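Local coordinates for protein ammonium transporter (Kuenenia stuttgartiensis, PDB 6EU6) that senses ammonium across the membrane, as the Amt-family sensor part of an ammonium-responsive histidine kinase, at the interface of chains A and B. Sequence-based numbering; all coordinates share one arbitrary frame. Chains: chain A/B, Ammonium transporter.

Contact 1: the interface of chains A and B. Residues chain A 207, 210-211, 214, 270; chain B 28, 44-45, 47-48.
A:Thr210 and B:Leu48 meet at the middle of a largely apolar patch between two subunits of this Amt-family membrane protein, with B:Ala44, A:Phe214 and B:Thr28 packed round them. With its methyl CG2 anti to the backbone N and its hydroxyl beside it (chi1 -58°), A:Thr210 straddles B:Ala44: CG2 lies 3.6 Å from the backbone O of B:Ala44, and OG1 lies 3.7 Å from the methyl CB. That CG2 also faces the CB of B:Leu48. The hydroxyl makes no polar contact with chain B, and no hydrogen bond crosses the patch; the two sides meet here by van der Waals packing. B:Leu48 extends toward chain A with CG anti to its backbone N (chi1 176°), and its two methyl branches serve different rings. CD1 sits over one face of the A:Phe214 ring, 3.9 Å above the plane and displaced toward the rim. CD2 meets the rim of A:Phe270 at CE1, 3.6 Å away, while CZ of the same ring touches a methyl of B:Leu45, whose side chain crosses it nearly at a right angle. The A:Phe214 ring reaches in between helices 2-34 and 40-67 of chain B. The hydroxyl OG1 of B:Thr28 approaches CE2 of A:Phe214 obliquely, at 3.3 Å, from the face opposite CD1 of B:Leu48. The backbone O of B:Asn47 instead lies at the ring's edge, in its plane, 3.8 Å from CZ of A:Phe214. The side chains of B:Thr28 and A:Leu211 run past each other in opposite directions, methyl CG2 beside CD2, and CA of A:Pro207 rests on the B:Ala44 methyl CB, 3.8 Å away. In the fold, A:Pro207, A:Thr210, A:Leu211 and A:Phe214 line one side of helix 206-226, with A:Phe270 from helix 266-280 beside them; they pack against helices 2-34 and 40-67 of chain B.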
loop_
_atom_site.group_PDB
_atom_site.type_symbol
_atom_site.label_atom_id
_atom_site.label_comp_id
_atom_site.label_asym_id
_atom_site.label_seq_id
_atom_site.Cartn_x
_atom_site.Cartn_y
_atom_site.Cartn_z
ATOM N N PRO A 207 15.705 -1.232 7.619
ATOM C CA PRO A 207 14.802 -0.540 6.683
ATOM C C PRO A 207 13.546 -1.334 6.381
ATOM O O PRO A 207 12.454 -0.778 6.306
ATOM C CB PRO A 207 15.670 -0.375 5.409
ATOM C CG PRO A 207 17.075 -0.341 5.906
ATOM C CD PRO A 207 17.121 -1.205 7.147
ATOM N N THR A 210 11.143 -1.114 9.184
ATOM C CA THR A 210 10.587 0.232 9.210
ATOM C C THR A 210 9.432 0.271 8.225
ATOM O O THR A 210 8.317 0.765 8.551
ATOM C CB THR A 210 11.657 1.281 8.833
ATOM O OG1 THR A 210 12.746 1.176 9.738
ATOM C CG2 THR A 210 11.122 2.671 8.992
ATOM N N LEU A 211 9.653 -0.277 7.031
ATOM C CA LEU A 211 8.569 -0.299 6.054
ATOM C C LEU A 211 7.394 -1.156 6.629
ATOM O O LEU A 211 6.216 -0.778 6.470
ATOM C CB LEU A 211 9.023 -0.801 4.686
ATOM C CG LEU A 211 10.100 0.042 3.975
ATOM C CD1 LEU A 211 10.456 -0.511 2.579
ATOM C CD2 LEU A 211 9.742 1.501 3.857
ATOM N N PHE A 214 5.345 0.954 9.078
ATOM C CA PHE A 214 4.429 1.839 8.370
ATOM C C PHE A 214 3.214 1.144 7.773
ATOM O O PHE A 214 2.085 1.657 7.827
ATOM C CB PHE A 214 5.148 2.636 7.298
ATOM C CG PHE A 214 5.857 3.869 7.782
ATOM C CD1 PHE A 214 5.156 4.964 8.303
ATOM C CD2 PHE A 214 7.245 3.981 7.616
ATOM C CE1 PHE A 214 5.864 6.137 8.697
ATOM C CE2 PHE A 214 7.928 5.166 8.010
ATOM C CZ PHE A 214 7.193 6.221 8.502
ATOM N N PHE A 270 10.351 0.133 17.590
ATOM C CA PHE A 270 9.259 -0.508 16.838
ATOM C C PHE A 270 8.305 -1.202 17.750
ATOM O O PHE A 270 7.073 -1.063 17.629
ATOM C CB PHE A 270 9.785 -1.602 15.857
ATOM C CG PHE A 270 10.764 -1.104 14.791
ATOM C CD1 PHE A 270 10.542 0.020 14.089
ATOM C CD2 PHE A 270 11.849 -1.858 14.450
ATOM C CE1 PHE A 270 11.421 0.495 13.125
ATOM C CE2 PHE A 270 12.737 -1.409 13.488
ATOM C CZ PHE A 270 12.495 -0.245 12.804
ATOM N N THR B 28 10.284 7.170 2.856
ATOM C CA THR B 28 11.276 6.305 3.518
ATOM C C THR B 28 11.983 5.419 2.445
ATOM O O THR B 28 13.216 5.368 2.366
ATOM C CB THR B 28 10.619 5.397 4.558
ATOM O OG1 THR B 28 9.914 6.197 5.530
ATOM C CG2 THR B 28 11.743 4.551 5.259
ATOM N N ALA B 44 16.147 5.315 7.326
ATOM C CA ALA B 44 14.867 4.680 7.613
ATOM C C ALA B 44 14.335 5.175 8.955
ATOM O O ALA B 44 13.166 5.572 9.096
ATOM C CB ALA B 44 14.979 3.152 7.611
ATOM N N LEU B 45 15.208 5.216 9.935
ATOM C CA LEU B 45 14.835 5.632 11.271
ATOM C C LEU B 45 14.450 7.103 11.404
ATOM O O LEU B 45 13.518 7.404 12.155
ATOM C CB LEU B 45 15.938 5.316 12.257
ATOM C CG LEU B 45 16.127 3.800 12.333
ATOM C CD1 LEU B 45 17.281 3.536 13.284
ATOM C CD2 LEU B 45 14.879 3.035 12.769
ATOM N N ASN B 47 13.078 8.960 9.077
ATOM C CA ASN B 47 11.776 9.057 8.484
ATOM C C ASN B 47 10.634 8.542 9.374
ATOM O O ASN B 47 9.546 9.101 9.383
ATOM C CB ASN B 47 11.720 8.270 7.179
ATOM C CG ASN B 47 12.215 9.093 6.022
ATOM O OD1 ASN B 47 11.491 9.951 5.509
ATOM N ND2 ASN B 47 13.476 8.894 5.657
ATOM N N LEU B 48 10.874 7.479 10.133
ATOM C CA LEU B 48 9.865 7.013 11.080
ATOM C C LEU B 48 9.713 7.999 12.233
ATOM O O LEU B 48 8.605 8.335 12.628
ATOM C CB LEU B 48 10.238 5.656 11.612
ATOM C CG LEU B 48 9.310 5.100 12.692
ATOM C CD1 LEU B 48 7.899 4.955 12.192
ATOM C CD2 LEU B 48 9.780 3.750 13.111
#

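Contact 2: the interface of chains A and B. Residues chain A 217, 243-244, 247-248; chain B 51-52, 55-56, 101.
Helices 206-226 and 234-261 of chain A meet helices 40-67 and 93-114 of chain B in this helix-packing contact of the Amt family. A:Asn243 carries its polar link: the amide nitrogen ND2 donates to the hydroxyl OG of B:Ser55 over 3.1 Å, with 148° at the hydrogen and the acceptor close to the amide plane. B:Ser55 OG in turn donates to the backbone O of B:Thr51, one turn back along its helix, so its hydroxyl gives one bond and takes another. On the other side of the amide, OD1 accepts from the indole NE1 of A:Trp217 at 2.9 Å; the donor stands 36° above the carbonyl plane, away from a lone pair. This second-shell bond helps fix which end of the amide faces chain B. A leucine in place of A:Asn243 would probably leave the A:Trp217 indole and the B:Ser55 hydroxyl without these partners and let the indole turn more freely. The far rim of that indole, at CH2, lies 3.8 Å from CD2 of B:Leu52 and meets the B:Thr51 methyl tip to tip. A:Ala247 sets its methyl against CB of B:Ser55, 3.8 Å away. The chain of A:Met244 folds back at its end (chi3 -59°) and presses its CE tightly onto CD2 of B:Leu56 at 3.4 Å, while its sulfur meets CE of B:Met101.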
loop_
_atom_site.group_PDB
_atom_site.type_symbol
_atom_site.label_atom_id
_atom_site.label_comp_id
_atom_site.label_asym_id
_atom_site.label_seq_id
_atom_site.Cartn_x
_atom_site.Cartn_y
_atom_site.Cartn_z
ATOM N N TRP A 217 0.878 0.207 10.637
ATOM C CA TRP A 217 0.225 1.434 11.172
ATOM C C TRP A 217 -0.937 1.872 10.218
ATOM O O TRP A 217 -2.095 2.137 10.622
ATOM C CB TRP A 217 1.320 2.468 11.347
ATOM C CG TRP A 217 1.012 3.849 11.944
ATOM C CD1 TRP A 217 -0.172 4.499 11.979
ATOM C CD2 TRP A 217 1.960 4.709 12.560
ATOM N NE1 TRP A 217 -0.001 5.774 12.528
ATOM C CE2 TRP A 217 1.296 5.907 12.909
ATOM C CE3 TRP A 217 3.311 4.606 12.792
ATOM C CZ2 TRP A 217 1.934 6.974 13.506
ATOM C CZ3 TRP A 217 3.966 5.671 13.385
ATOM C CH2 TRP A 217 3.265 6.843 13.752
ATOM N N ASN A 243 -3.728 7.099 15.303
ATOM C CA ASN A 243 -2.498 7.737 14.931
ATOM C C ASN A 243 -1.796 8.322 16.147
ATOM O O ASN A 243 -0.549 8.220 16.335
ATOM C CB ASN A 243 -2.719 8.836 13.927
ATOM C CG ASN A 243 -1.419 9.266 13.308
ATOM O OD1 ASN A 243 -0.842 8.554 12.491
ATOM N ND2 ASN A 243 -0.946 10.467 13.684
ATOM N N MET A 244 -2.591 8.945 16.985
ATOM C CA MET A 244 -1.991 9.597 18.125
ATOM C C MET A 244 -1.434 8.588 19.119
ATOM O O MET A 244 -0.433 8.885 19.761
ATOM C CB MET A 244 -2.992 10.560 18.835
ATOM C CG MET A 244 -3.523 11.651 17.952
ATOM S SD MET A 244 -2.222 12.598 17.196
ATOM C CE MET A 244 -1.303 13.248 18.607
ATOM N N ALA A 247 1.916 7.493 17.653
ATOM C CA ALA A 247 2.924 8.552 17.681
ATOM C C ALA A 247 3.405 8.787 19.130
ATOM O O ALA A 247 4.592 8.879 19.383
ATOM C CB ALA A 247 2.324 9.806 17.144
ATOM N N SER A 248 2.491 8.783 20.077
ATOM C CA SER A 248 2.864 8.986 21.489
ATOM C C SER A 248 3.653 7.813 21.985
ATOM O O SER A 248 4.567 8.007 22.758
ATOM C CB SER A 248 1.645 9.228 22.422
ATOM O OG SER A 248 0.807 10.135 21.708
ATOM N N THR B 51 7.709 11.153 11.606
ATOM C CA THR B 51 6.293 10.992 11.601
ATOM C C THR B 51 5.756 11.089 13.062
ATOM O O THR B 51 4.687 11.676 13.324
ATOM C CB THR B 51 5.955 9.625 10.969
ATOM O OG1 THR B 51 6.486 9.555 9.636
ATOM C CG2 THR B 51 4.492 9.450 10.943
ATOM N N LEU B 52 6.503 10.494 14.016
ATOM C CA LEU B 52 6.096 10.586 15.435
ATOM C C LEU B 52 5.977 12.094 15.876
ATOM O O LEU B 52 4.947 12.483 16.443
ATOM C CB LEU B 52 7.079 9.881 16.373
ATOM C CG LEU B 52 7.524 8.454 15.913
ATOM C CD1 LEU B 52 8.541 7.900 16.830
ATOM C CD2 LEU B 52 6.321 7.561 15.872
ATOM N N SER B 55 3.349 14.440 14.076
ATOM C CA SER B 55 1.979 14.172 14.529
ATOM C C SER B 55 1.737 14.905 15.842
ATOM O O SER B 55 0.709 15.509 16.028
ATOM C CB SER B 55 1.756 12.690 14.795
ATOM O OG SER B 55 1.764 11.878 13.610
ATOM N N LEU B 56 2.630 14.767 16.782
ATOM C CA LEU B 56 2.369 15.348 18.100
ATOM C C LEU B 56 2.467 16.895 18.094
ATOM O O LEU B 56 1.673 17.577 18.725
ATOM C CB LEU B 56 3.323 14.799 19.155
ATOM C CG LEU B 56 3.168 13.323 19.520
ATOM C CD1 LEU B 56 4.188 12.998 20.583
ATOM C CD2 LEU B 56 1.815 13.069 20.057
ATOM N N MET B 101 -3.099 16.913 9.354
ATOM C CA MET B 101 -1.928 16.418 10.047
ATOM C C MET B 101 -0.972 15.693 9.100
ATOM O O MET B 101 0.239 15.877 9.163
ATOM C CB MET B 101 -2.329 15.477 11.217
ATOM C CG MET B 101 -1.161 14.923 12.002
ATOM S SD MET B 101 -1.751 13.848 13.355
ATOM C CE MET B 101 -2.284 15.175 14.417
#

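Contact 1 and contact 2 lie about 13 Å apart, measured between the centres of their C-alpha atoms, on one continuous subunit interface. Two helices run through both: 206-226 of chain A and 40-67 of chain B. Contact 1 adds helices 266-280 of A and 2-34 of B; contact 2 adds 234-261 of A and 93-114 of B. Different faces of the protein meet, as fits a ring rather than a two-fold pair. The deposited assembly holds three copies, in keeping with the trimers typical of Amt proteins, so the same apolar and hydrogen-bonded patches would recur between neighbouring subunits.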